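PDB 4LQZ: uncharacterized protein from Staphylococcus aureus subsp. aureus, which is of unknown function but folds into a streptavidin-like antiparallel beta structure and belongs to the DUF4909 family. Local coordinates for residues 41-53 with 64-76. Numbering follows the deposited sequence.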
ATOM      1  N   ALA A  41      -1.272   6.249   7.885  1.00 19.67           N
ATOM      2  CA  ALA A  41      -2.117   6.636   6.767  1.00 18.97           C
ATOM      3  C   ALA A  41      -3.431   6.995   7.394  1.00 23.22           C
ATOM      4  O   ALA A  41      -3.910   6.253   8.263  1.00 23.33           O
ATOM      5  CB  ALA A  41      -2.288   5.493   5.755  1.00 18.57           C
ATOM      6  N   HIS A  42      -3.956   8.175   7.069  1.00 21.10           N
ATOM      7  CA  HIS A  42      -5.229   8.641   7.605  1.00 21.66           C
ATOM      8  C   HIS A  42      -6.255   8.477   6.466  1.00 25.25           C
ATOM      9  O   HIS A  42      -6.189   9.167   5.432  1.00 24.16           O
ATOM     10  CB  HIS A  42      -5.100  10.075   8.137  1.00 23.05           C
ATOM     11  CG  HIS A  42      -4.265  10.168   9.384  1.00 26.80           C
ATOM     12  ND1 HIS A  42      -2.884  10.209   9.330  1.00 28.57           N
ATOM     13  CD2 HIS A  42      -4.642  10.202  10.675  1.00 28.76           C
ATOM     14  CE1 HIS A  42      -2.476  10.259  10.584  1.00 27.55           C
ATOM     15  NE2 HIS A  42      -3.494  10.264  11.422  1.00 29.28           N
ATOM     16  N   ILE A  43      -7.174   7.520   6.652  1.00 21.87           N
ATOM     17  CA  ILE A  43      -8.120   7.130   5.613  1.00 23.93           C
ATOM     18  C   ILE A  43      -9.491   7.739   5.871  1.00 31.17           C
ATOM     19  O   ILE A  43     -10.017   7.673   6.983  1.00 28.63           O
ATOM     20  CB  ILE A  43      -8.183   5.568   5.478  1.00 26.35           C
ATOM     21  CG1 ILE A  43      -6.762   4.970   5.329  1.00 25.75           C
ATOM     22  CG2 ILE A  43      -9.076   5.119   4.292  1.00 27.55           C
ATOM     23  CD1 ILE A  43      -6.193   4.328   6.626  1.00 32.06           C
ATOM     24  N   ARG A  44     -10.074   8.308   4.801  1.00 30.11           N
ATOM     25  CA  ARG A  44     -11.437   8.827   4.806  1.00 32.75           C
ATOM     26  C   ARG A  44     -12.185   8.092   3.697  1.00 36.91           C
ATOM     27  O   ARG A  44     -11.974   8.418   2.539  1.00 36.49           O
ATOM     28  CB  ARG A  44     -11.457  10.367   4.614  1.00 34.61           C
ATOM     29  CG  ARG A  44     -10.933  11.144   5.827  1.00 49.92           C
ATOM     30  CD  ARG A  44     -10.915  12.646   5.606  1.00 62.62           C
ATOM     31  NE  ARG A  44     -11.648  13.327   6.671  1.00 73.46           N
ATOM     32  CZ  ARG A  44     -12.893  13.777   6.557  1.00 86.57           C
ATOM     33  NH1 ARG A  44     -13.539  13.676   5.403  1.00 83.38           N
ATOM     34  NH2 ARG A  44     -13.491  14.354   7.588  1.00 63.13           N
ATOM     35  N   GLY A  45     -12.932   7.040   4.047  1.00 35.21           N
ATOM     36  CA  GLY A  45     -13.743   6.252   3.110  1.00 36.93           C
ATOM     37  C   GLY A  45     -15.200   6.329   3.515  1.00 42.74           C
ATOM     38  O   GLY A  45     -15.719   7.438   3.696  1.00 43.40           O
ATOM     39  N   ILE A  46     -15.859   5.153   3.760  1.00 40.31           N
ATOM     40  CA  ILE A  46     -17.235   5.106   4.312  1.00 42.32           C
ATOM     41  C   ILE A  46     -17.164   5.648   5.725  1.00 41.81           C
ATOM     42  O   ILE A  46     -18.127   6.222   6.246  1.00 42.10           O
ATOM     43  CB  ILE A  46     -17.911   3.705   4.324  1.00 47.88           C
ATOM     44  CG1 ILE A  46     -17.426   2.747   3.226  1.00 48.37           C
ATOM     45  CG2 ILE A  46     -19.451   3.841   4.340  1.00 55.21           C
ATOM     46  CD1 ILE A  46     -18.054   1.301   3.358  1.00 60.50           C
ATOM     47  N   GLU A  47     -16.022   5.384   6.369  1.00 35.11           N
ATOM     48  CA  GLU A  47     -15.701   5.842   7.720  1.00 34.74           C
ATOM     49  C   GLU A  47     -14.258   6.289   7.765  1.00 35.00           C
ATOM     50  O   GLU A  47     -13.542   6.149   6.775  1.00 32.87           O
ATOM     51  CB  GLU A  47     -15.950   4.733   8.769  1.00 36.50           C
ATOM     52  CG  GLU A  47     -17.415   4.394   9.033  1.00 55.38           C
ATOM     53  CD  GLU A  47     -18.359   5.501   9.476  1.00 90.46           C
ATOM     54  OE1 GLU A  47     -17.896   6.482  10.102  1.00 89.82           O
ATOM     55  OE2 GLU A  47     -19.579   5.363   9.227  1.00 93.55           O
ATOM     56  N   LYS A  48     -13.828   6.822   8.906  1.00 31.79           N
ATOM     57  CA  LYS A  48     -12.440   7.230   9.130  1.00 30.36           C
ATOM     58  C   LYS A  48     -11.660   6.068   9.711  1.00 34.79           C
ATOM     59  O   LYS A  48     -12.184   5.305  10.518  1.00 35.41           O
ATOM     60  CB  LYS A  48     -12.368   8.416  10.110  1.00 34.30           C
ATOM     61  CG  LYS A  48     -12.619   9.786   9.510  1.00 50.19           C
ATOM     62  CD  LYS A  48     -13.383  10.696  10.487  1.00 63.29           C
ATOM     63  CE  LYS A  48     -12.523  11.427  11.498  1.00 70.00           C
ATOM     64  NZ  LYS A  48     -13.347  12.040  12.579  1.00 74.60           N
ATOM     65  N   GLY A  49     -10.391   5.990   9.382  1.00 30.97           N
ATOM     66  CA  GLY A  49      -9.531   4.968   9.959  1.00 29.82           C
ATOM     67  C   GLY A  49      -8.070   5.331   9.880  1.00 28.45           C
ATOM     68  O   GLY A  49      -7.700   6.298   9.222  1.00 26.42           O
ATOM     69  N   THR A  50      -7.238   4.600  10.602  1.00 24.81           N
ATOM     70  CA  THR A  50      -5.795   4.813  10.522  1.00 23.87           C
ATOM     71  C   THR A  50      -5.127   3.473  10.307  1.00 28.74           C
ATOM     72  O   THR A  50      -5.660   2.419  10.703  1.00 28.53           O
ATOM     73  CB  THR A  50      -5.187   5.554  11.722  1.00 35.87           C
ATOM     74  OG1 THR A  50      -5.392   4.805  12.908  1.00 41.10           O
ATOM     75  CG2 THR A  50      -5.696   6.957  11.876  1.00 36.09           C
ATOM     76  N   ALA A  51      -3.959   3.519   9.684  1.00 23.97           N
ATOM     77  CA  ALA A  51      -3.172   2.338   9.420  1.00 23.05           C
ATOM     78  C   ALA A  51      -1.692   2.675   9.527  1.00 25.84           C
ATOM     79  O   ALA A  51      -1.233   3.638   8.895  1.00 24.09           O
ATOM     80  CB  ALA A  51      -3.498   1.790   8.026  1.00 22.23           C
ATOM     81  N   LYS A  52      -0.941   1.881  10.317  1.00 23.34           N
ATOM     82  CA  LYS A  52       0.518   2.040  10.402  1.00 23.13           C
ATOM     83  C   LYS A  52       1.087   1.772   9.015  1.00 26.48           C
ATOM     84  O   LYS A  52       0.573   0.909   8.307  1.00 24.69           O
ATOM     85  CB  LYS A  52       1.135   1.061  11.414  1.00 24.18           C
ATOM     86  CG  LYS A  52       0.976   1.474  12.858  1.00 37.33           C
ATOM     87  CD  LYS A  52       1.637   0.471  13.782  1.00 49.28           C
ATOM     88  CE  LYS A  52       1.287   0.689  15.241  1.00 65.43           C
ATOM     89  NZ  LYS A  52      -0.096   0.234  15.564  1.00 72.46           N
ATOM     90  N   TYR A  53       2.110   2.520   8.616  1.00 24.42           N
ATOM     91  CA  TYR A  53       2.724   2.352   7.295  1.00 22.77           C
ATOM     92  C   TYR A  53       4.173   2.791   7.354  1.00 27.50           C
ATOM     93  O   TYR A  53       4.570   3.572   8.226  1.00 28.87           O
ATOM     94  CB  TYR A  53       1.968   3.172   6.175  1.00 20.64           C
ATOM     95  CG  TYR A  53       2.542   4.568   5.983  1.00 21.43           C
ATOM     96  CD1 TYR A  53       2.253   5.590   6.879  1.00 23.98           C
ATOM     97  CD2 TYR A  53       3.446   4.841   4.954  1.00 22.46           C
ATOM     98  CE1 TYR A  53       2.844   6.847   6.767  1.00 24.17           C
ATOM     99  CE2 TYR A  53       4.069   6.090   4.850  1.00 23.42           C
ATOM    100  CZ  TYR A  53       3.713   7.107   5.717  1.00 30.39           C
ATOM    101  OH  TYR A  53       4.318   8.336   5.635  1.00 27.48           O
ATOM    102  N   LEU A  64       5.329   0.172  -0.527  1.00 25.14           N
ATOM    103  CA  LEU A  64       4.478   0.597   0.562  1.00 24.94           C
ATOM    104  C   LEU A  64       4.199  -0.600   1.447  1.00 27.21           C
ATOM    105  O   LEU A  64       3.817  -1.656   0.946  1.00 26.98           O
ATOM    106  CB  LEU A  64       3.157   1.234   0.076  1.00 24.04           C
ATOM    107  CG  LEU A  64       2.162   1.583   1.208  1.00 27.74           C
ATOM    108  CD1 LEU A  64       2.679   2.770   2.058  1.00 26.59           C
ATOM    109  CD2 LEU A  64       0.776   1.868   0.653  1.00 25.18           C
ATOM    110  N   PHE A  65       4.431  -0.444   2.754  1.00 24.71           N
ATOM    111  CA  PHE A  65       4.124  -1.421   3.790  1.00 25.33           C
ATOM    112  C   PHE A  65       2.960  -0.850   4.571  1.00 27.13           C
ATOM    113  O   PHE A  65       3.119   0.220   5.137  1.00 26.58           O
ATOM    114  CB  PHE A  65       5.350  -1.629   4.694  1.00 28.82           C
ATOM    115  CG  PHE A  65       6.535  -2.259   4.019  1.00 32.68           C
ATOM    116  CD1 PHE A  65       7.357  -1.510   3.176  1.00 35.01           C
ATOM    117  CD2 PHE A  65       6.837  -3.601   4.221  1.00 37.37           C
ATOM    118  CE1 PHE A  65       8.443  -2.102   2.530  1.00 37.69           C
ATOM    119  CE2 PHE A  65       7.938  -4.186   3.595  1.00 42.19           C
ATOM    120  CZ  PHE A  65       8.738  -3.431   2.760  1.00 40.13           C
ATOM    121  N   ILE A  66       1.779  -1.472   4.547  1.00 23.82           N
ATOM    122  CA  ILE A  66       0.627  -0.875   5.250  1.00 23.19           C
ATOM    123  C   ILE A  66      -0.220  -1.950   5.966  1.00 28.79           C
ATOM    124  O   ILE A  66      -0.413  -3.057   5.449  1.00 26.75           O
ATOM    125  CB  ILE A  66      -0.244  -0.006   4.258  1.00 23.82           C
ATOM    126  CG1 ILE A  66      -1.320   0.841   4.991  1.00 22.96           C
ATOM    127  CG2 ILE A  66      -0.845  -0.851   3.075  1.00 24.89           C
ATOM    128  CD1 ILE A  66      -1.877   2.037   4.156  1.00 28.84           C
ATOM    129  N   GLU A  67      -0.730  -1.591   7.159  1.00 28.03           N
ATOM    130  CA  GLU A  67      -1.642  -2.442   7.920  1.00 29.08           C
ATOM    131  C   GLU A  67      -2.907  -2.596   7.148  1.00 31.68           C
ATOM    132  O   GLU A  67      -3.256  -1.704   6.384  1.00 28.69           O
ATOM    133  CB  GLU A  67      -1.999  -1.808   9.268  1.00 30.62           C
ATOM    134  CG  GLU A  67      -0.977  -1.961  10.342  1.00 39.51           C
ATOM    135  CD  GLU A  67      -1.578  -1.600  11.680  1.00 55.68           C
ATOM    136  OE1 GLU A  67      -1.945  -0.416  11.869  1.00 30.13           O
ATOM    137  OE2 GLU A  67      -1.754  -2.521  12.510  1.00 45.63           O
ATOM    138  N   TYR A  68      -3.645  -3.673   7.406  1.00 31.81           N
ATOM    139  CA  TYR A  68      -4.934  -3.916   6.784  1.00 30.31           C
ATOM    140  C   TYR A  68      -5.943  -2.805   7.157  1.00 31.65           C
ATOM    141  O   TYR A  68      -5.965  -2.354   8.302  1.00 29.96           O
ATOM    142  CB  TYR A  68      -5.448  -5.291   7.227  1.00 32.83           C
ATOM    143  CG  TYR A  68      -6.847  -5.583   6.754  1.00 35.48           C
ATOM    144  CD1 TYR A  68      -7.126  -5.751   5.397  1.00 38.02           C
ATOM    145  CD2 TYR A  68      -7.898  -5.704   7.659  1.00 36.74           C
ATOM    146  CE1 TYR A  68      -8.426  -5.969   4.952  1.00 41.35           C
ATOM    147  CE2 TYR A  68      -9.196  -5.951   7.228  1.00 37.81           C
ATOM    148  CZ  TYR A  68      -9.455  -6.090   5.875  1.00 45.92           C
ATOM    149  OH  TYR A  68     -10.738  -6.351   5.462  1.00 50.06           O
ATOM    150  N   ILE A  69      -6.681  -2.295   6.156  1.00 28.34           N
ATOM    151  CA  ILE A  69      -7.743  -1.290   6.339  1.00 27.65           C
ATOM    152  C   ILE A  69      -9.041  -2.032   6.097  1.00 32.83           C
ATOM    153  O   ILE A  69      -9.223  -2.498   4.971  1.00 31.51           O
ATOM    154  CB  ILE A  69      -7.633  -0.045   5.421  1.00 29.13           C
ATOM    155  CG1 ILE A  69      -6.260   0.655   5.503  1.00 26.90           C
ATOM    156  CG2 ILE A  69      -8.798   0.928   5.686  1.00 30.49           C
ATOM    157  CD1 ILE A  69      -5.845   1.246   4.161  1.00 25.79           C
ATOM    158  N   PRO A  70      -9.945  -2.165   7.091  1.00 32.41           N
ATOM    159  CA  PRO A  70     -11.165  -2.957   6.852  1.00 34.70           C
ATOM    160  C   PRO A  70     -12.179  -2.248   5.962  1.00 39.54           C
ATOM    161  O   PRO A  70     -12.181  -1.022   5.885  1.00 38.43           O
ATOM    162  CB  PRO A  70     -11.712  -3.232   8.254  1.00 37.57           C
ATOM    163  CG  PRO A  70     -10.713  -2.688   9.208  1.00 39.56           C
ATOM    164  CD  PRO A  70      -9.880  -1.685   8.489  1.00 33.02           C
ATOM    165  N   ASP A  71     -13.051  -3.037   5.288  1.00 37.26           N
ATOM    166  CA  ASP A  71     -14.049  -2.522   4.345  1.00 38.43           C
ATOM    167  C   ASP A  71     -15.183  -1.748   5.047  1.00 42.64           C
ATOM    168  O   ASP A  71     -15.949  -1.084   4.345  1.00 44.67           O
ATOM    169  CB  ASP A  71     -14.595  -3.621   3.403  1.00 42.70           C
ATOM    170  CG  ASP A  71     -15.096  -4.828   4.162  1.00 53.08           C
ATOM    171  OD1 ASP A  71     -14.258  -5.514   4.799  1.00 50.85           O
ATOM    172  OD2 ASP A  71     -16.333  -5.053   4.172  1.00 59.76           O
ATOM    173  N   ASN A  72     -15.217  -1.703   6.406  1.00 36.71           N
ATOM    174  CA  ASN A  72     -16.164  -0.819   7.099  1.00 37.90           C
ATOM    175  C   ASN A  72     -15.576   0.616   7.077  1.00 40.36           C
ATOM    176  O   ASN A  72     -16.282   1.581   7.367  1.00 42.86           O
ATOM    177  CB  ASN A  72     -16.507  -1.287   8.536  1.00 38.14           C
ATOM    178  CG  ASN A  72     -15.358  -1.387   9.513  1.00 50.03           C
ATOM    179  OD1 ASN A  72     -14.225  -1.645   9.147  1.00 46.04           O
ATOM    180  ND2 ASN A  72     -15.640  -1.247  10.794  1.00 48.63           N
ATOM    181  N   VAL A  73     -14.284   0.745   6.718  1.00 32.94           N
ATOM    182  CA  VAL A  73     -13.574   2.026   6.590  1.00 30.96           C
ATOM    183  C   VAL A  73     -13.341   2.325   5.098  1.00 36.72           C
ATOM    184  O   VAL A  73     -13.795   3.354   4.607  1.00 37.18           O
ATOM    185  CB  VAL A  73     -12.250   2.078   7.407  1.00 32.10           C
ATOM    186  CG1 VAL A  73     -11.427   3.327   7.070  1.00 30.69           C
ATOM    187  CG2 VAL A  73     -12.521   1.999   8.909  1.00 32.61           C
ATOM    188  N   LEU A  74     -12.634   1.429   4.387  1.00 33.78           N
ATOM    189  CA  LEU A  74     -12.324   1.608   2.983  1.00 33.53           C
ATOM    190  C   LEU A  74     -12.914   0.469   2.184  1.00 39.70           C
ATOM    191  O   LEU A  74     -12.415  -0.655   2.242  1.00 38.36           O
ATOM    192  CB  LEU A  74     -10.813   1.706   2.767  1.00 31.27           C
ATOM    193  CG  LEU A  74     -10.358   2.025   1.339  1.00 35.02           C
ATOM    194  CD1 LEU A  74     -10.808   3.410   0.926  1.00 35.71           C
ATOM    195  CD2 LEU A  74      -8.874   1.889   1.230  1.00 33.25           C
ATOM    196  N   ASN A  75     -13.963   0.770   1.432  1.00 38.64           N
ATOM    197  CA  ASN A  75     -14.672  -0.253   0.688  1.00 42.27           C
ATOM    198  C   ASN A  75     -14.012  -0.538  -0.662  1.00 47.83           C
ATOM    199  O   ASN A  75     -14.414   0.002  -1.694  1.00 50.37           O
ATOM    200  CB  ASN A  75     -16.126   0.130   0.530  1.00 45.69           C
ATOM    201  CG  ASN A  75     -16.994  -1.024   0.110  1.00 66.07           C
ATOM    202  OD1 ASN A  75     -16.561  -2.191   0.074  1.00 51.37           O
ATOM    203  ND2 ASN A  75     -18.238  -0.715  -0.213  1.00 62.71           N
ATOM    204  N   CYS A  76     -13.006  -1.416  -0.633  1.00 44.49           N
ATOM    205  CA  CYS A  76     -12.235  -1.853  -1.790  1.00 45.17           C
ATOM    206  C   CYS A  76     -12.397  -3.363  -1.966  1.00 51.31           C
ATOM    207  O   CYS A  76     -12.864  -4.037  -1.039  1.00 51.21           O
ATOM    208  CB  CYS A  76     -10.763  -1.448  -1.662  1.00 42.93           C
ATOM    209  SG  CYS A  76      -9.721  -2.618  -0.749  1.00 45.55           S
TER
HETATM  210  O   HOH W   1      -6.664   0.142   9.727  1.00 34.51           O
HETATM  211  O   HOH W   2      -1.552  -2.166  15.115  1.00 50.27           O
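Two hydrogen bonds join Lys52 to Glu67 toward the open end of the 48-66 hairpin, part of a streptavidin-like antiparallel sheet. Glu67 N gives a hydrogen bond to Lys52 O (3.0 Å), while Glu67 OE1 accepts from Lys52 N (2.9 Å) through its anti lone pair, nearly straight at 169°. Glutamate suits this spot because its chain, extended beyond CG, carries the carboxylate to Lys52 N, which lies 5.8 Å from Glu67 O. Lys52 NZ stays beyond salt-bridge distance of OE1, and a water joins it to Glu67 OE2. Another water donates to both Thr50 O and Tyr68 O, linking the backbones where they draw apart.

At the tight turn after strand 40-44, Val73 O receives weak bonds from Ile46 N and Glu47 N. Gly45, having no side chain, lets Val73 O come within 3.3 Å of its CA.

Between these ends the side chains that meet are apolar. The small Ala51 CB leaves room for Ile66 CG1 and Ile69 CG1, and Ile43 meets Ile69 tip to tip. With Val73 CG1 anti to the backbone N (chi1 171°), that methyl lies over the backbone of side-chain-free Gly49, 3.7 Å from Gly49 N.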